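Flavoenzyme PA4991 (Pseudomonas aeruginosa PAO1, PDB 5EZ7) probably functions as an FAD-dependent oxidoreductase of the DAO family, binding one FAD per subunit, though its physiological substrate is unknown. Local coordinates at residues Q4-D9 / A373-P378. Sequence-based numbering, arbitrary orientation.
Sequences QALSTD and ALPQLP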
ATOM      1  N   GLN A   4     -23.001  20.276  -9.613  1.00 56.59           N
ATOM      2  CA  GLN A   4     -23.293  20.890  -8.302  1.00 54.61           C
ATOM      3  C   GLN A   4     -21.998  21.149  -7.526  1.00 51.01           C
ATOM      4  O   GLN A   4     -21.193  20.215  -7.306  1.00 49.70           O
ATOM      5  CB  GLN A   4     -24.208  19.960  -7.504  1.00 54.60           C
ATOM      6  CG  GLN A   4     -24.792  20.521  -6.214  1.00 56.03           C
ATOM      7  CD  GLN A   4     -25.677  19.488  -5.498  1.00 57.59           C
ATOM      8  OE1 GLN A   4     -26.468  18.769  -6.122  1.00 59.14           O
ATOM      9  NE2 GLN A   4     -25.521  19.388  -4.188  1.00 57.77           N
ATOM     10  N   ALA A   5     -21.771  22.396  -7.135  1.00 47.72           N
ATOM     11  CA  ALA A   5     -20.532  22.719  -6.428  1.00 45.75           C
ATOM     12  C   ALA A   5     -20.475  22.037  -5.060  1.00 43.24           C
ATOM     13  O   ALA A   5     -21.507  21.816  -4.439  1.00 44.49           O
ATOM     14  CB  ALA A   5     -20.384  24.217  -6.272  1.00 46.43           C
ATOM     15  N   LEU A   6     -19.277  21.695  -4.602  1.00 40.43           N
ATOM     16  CA  LEU A   6     -19.120  21.031  -3.319  1.00 39.21           C
ATOM     17  C   LEU A   6     -18.243  21.829  -2.382  1.00 38.42           C
ATOM     18  O   LEU A   6     -17.441  22.642  -2.807  1.00 37.84           O
ATOM     19  CB  LEU A   6     -18.503  19.647  -3.474  1.00 38.32           C
ATOM     20  CG  LEU A   6     -19.134  18.623  -4.434  1.00 39.12           C
ATOM     21  CD1 LEU A   6     -18.456  17.265  -4.256  1.00 38.05           C
ATOM     22  CD2 LEU A   6     -20.636  18.476  -4.243  1.00 41.15           C
ATOM     23  N   SER A   7     -18.378  21.514  -1.102  1.00 38.44           N
ATOM     24  CA  SER A   7     -17.683  22.183  -0.021  1.00 38.90           C
ATOM     25  C   SER A   7     -17.377  21.103   1.033  1.00 36.83           C
ATOM     26  O   SER A   7     -18.282  20.360   1.402  1.00 37.21           O
ATOM     27  CB  SER A   7     -18.631  23.274   0.498  1.00 41.48           C
ATOM     28  OG  SER A   7     -18.270  23.785   1.741  1.00 43.21           O
ATOM     29  N   THR A   8     -16.113  20.954   1.436  1.00 33.64           N
ATOM     30  CA  THR A   8     -15.725  20.099   2.567  1.00 32.49           C
ATOM     31  C   THR A   8     -14.579  20.728   3.341  1.00 30.98           C
ATOM     32  O   THR A   8     -14.173  21.860   3.057  1.00 30.81           O
ATOM     33  CB  THR A   8     -15.250  18.648   2.159  1.00 32.91           C
ATOM     34  OG1 THR A   8     -14.316  18.709   1.056  1.00 33.12           O
ATOM     35  CG2 THR A   8     -16.445  17.745   1.909  1.00 34.58           C
ATOM     36  N   ASP A   9     -14.056  19.963   4.307  1.00 29.36           N
ATOM     37  CA  ASP A   9     -12.893  20.343   5.054  1.00 28.58           C
ATOM     38  C   ASP A   9     -11.619  19.932   4.359  1.00 26.92           C
ATOM     39  O   ASP A   9     -10.788  20.789   4.141  1.00 25.73           O
ATOM     40  CB  ASP A   9     -12.961  19.777   6.476  1.00 28.81           C
ATOM     41  CG  ASP A   9     -14.212  20.279   7.253  1.00 30.15           C
ATOM     42  OD1 ASP A   9     -14.562  21.496   7.168  1.00 29.25           O
ATOM     43  OD2 ASP A   9     -14.840  19.427   7.917  1.00 30.60           O
ATOM     44  N   ALA A 373     -24.724  18.470   2.949  1.00 47.60           N
ATOM     45  CA  ALA A 373     -24.504  17.051   2.645  1.00 46.61           C
ATOM     46  C   ALA A 373     -24.045  16.863   1.191  1.00 45.74           C
ATOM     47  O   ALA A 373     -24.412  17.627   0.293  1.00 45.30           O
ATOM     48  CB  ALA A 373     -25.775  16.258   2.911  1.00 47.71           C
ATOM     49  N   LEU A 374     -23.208  15.868   0.965  1.00 45.03           N
ATOM     50  CA  LEU A 374     -22.771  15.578  -0.402  1.00 45.48           C
ATOM     51  C   LEU A 374     -23.952  15.003  -1.181  1.00 46.90           C
ATOM     52  O   LEU A 374     -24.732  14.251  -0.603  1.00 45.60           O
ATOM     53  CB  LEU A 374     -21.611  14.582  -0.390  1.00 43.65           C
ATOM     54  CG  LEU A 374     -20.340  15.154   0.284  1.00 43.02           C
ATOM     55  CD1 LEU A 374     -19.321  14.082   0.638  1.00 41.46           C
ATOM     56  CD2 LEU A 374     -19.702  16.251  -0.564  1.00 43.16           C
ATOM     57  N   PRO A 375     -24.086  15.354  -2.482  1.00 49.77           N
ATOM     58  CA  PRO A 375     -25.101  14.668  -3.316  1.00 52.69           C
ATOM     59  C   PRO A 375     -24.620  13.259  -3.656  1.00 52.67           C
ATOM     60  O   PRO A 375     -23.631  12.799  -3.108  1.00 50.46           O
ATOM     61  CB  PRO A 375     -25.160  15.541  -4.587  1.00 53.02           C
ATOM     62  CG  PRO A 375     -23.764  16.074  -4.714  1.00 51.43           C
ATOM     63  CD  PRO A 375     -23.312  16.336  -3.282  1.00 50.19           C
ATOM     64  N   GLN A 376     -25.328  12.584  -4.547  1.00 56.68           N
ATOM     65  CA  GLN A 376     -24.823  11.357  -5.146  1.00 58.65           C
ATOM     66  C   GLN A 376     -23.698  11.734  -6.092  1.00 55.07           C
ATOM     67  O   GLN A 376     -23.777  12.728  -6.831  1.00 56.82           O
ATOM     68  CB  GLN A 376     -25.904  10.595  -5.923  1.00 64.51           C
ATOM     69  CG  GLN A 376     -27.121  10.112  -5.111  1.00 69.70           C
ATOM     70  CD  GLN A 376     -26.858   8.861  -4.277  1.00 70.04           C
ATOM     71  OE1 GLN A 376     -27.444   7.793  -4.518  1.00 69.88           O
ATOM     72  NE2 GLN A 376     -25.990   8.997  -3.273  1.00 69.25           N
ATOM     73  N   LEU A 377     -22.643  10.941  -6.040  1.00 50.88           N
ATOM     74  CA  LEU A 377     -21.434  11.178  -6.818  1.00 48.61           C
ATOM     75  C   LEU A 377     -21.055   9.915  -7.562  1.00 45.27           C
ATOM     76  O   LEU A 377     -21.317   8.845  -7.054  1.00 42.94           O
ATOM     77  CB  LEU A 377     -20.299  11.593  -5.876  1.00 46.96           C
ATOM     78  CG  LEU A 377     -20.551  12.917  -5.133  1.00 47.48           C
ATOM     79  CD1 LEU A 377     -19.472  13.163  -4.093  1.00 47.81           C
ATOM     80  CD2 LEU A 377     -20.628  14.121  -6.063  1.00 47.93           C
ATOM     81  N   PRO A 378     -20.472  10.043  -8.777  1.00 44.48           N
ATOM     82  CA  PRO A 378     -19.932   8.855  -9.431  1.00 43.11           C
ATOM     83  C   PRO A 378     -18.779   8.252  -8.580  1.00 42.06           C
ATOM     84  O   PRO A 378     -18.003   8.977  -7.966  1.00 39.36           O
ATOM     85  CB  PRO A 378     -19.460   9.370 -10.797  1.00 43.47           C
ATOM     86  CG  PRO A 378     -19.367  10.853 -10.678  1.00 43.65           C
ATOM     87  CD  PRO A 378     -20.359  11.249  -9.629  1.00 44.39           C
TER
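At the edge of the FAD-binding, Rossmann-type part of this DAO-family fold, Leu6 of the short strand 6-7 packs against Leu374, Pro375 and Leu377 of the loop that follows helix 350-364. The two segments run 122° apart and exchange no hydrogen bond, and every close pair is side chain to side chain; 255 Å² is buried, both sides summed. Leu6 divides its methyls between the partners. CD2 lies against the proline ring, 3.6 Å from Pro375 CD, the closest approach across the contact. CD1 meets Leu374 CD2 at 4.0 Å and, more loosely, Leu377 CD2 at 4.2 Å. The Leu6 and Leu374 side chains cross at about a right angle, touching mainly through Leu6 CD1 and Leu374 CD2, and Thr8 CG2 comes within 4.4 Å of the same Leu374 CD2. On the solvent side Gln4 meets Pro375 tip to tip: CG stands anti to the backbone N (chi1 -171°) and the chain continues extended, which carries the amide to the ring. There NE2 is 3.8 Å from Pro375 CG and OE1 3.8 Å from Pro375 CB, van der Waals contacts with carbon. Strand 6-7 pairs in turn with strand 195-198, whose Arg195 and Ile197 also touch Leu6, while Leu374 reaches Val34 of strand 33-37. The Leu377 side chain lies about 14 Å from the bound FAD, too far for direct contact. Between the Leu6 side chain and 373-378 carbon meets only carbon; cohesion here probably rests on dispersion and partial exclusion of water, without the directional constraint of a hydrogen bond between the segments.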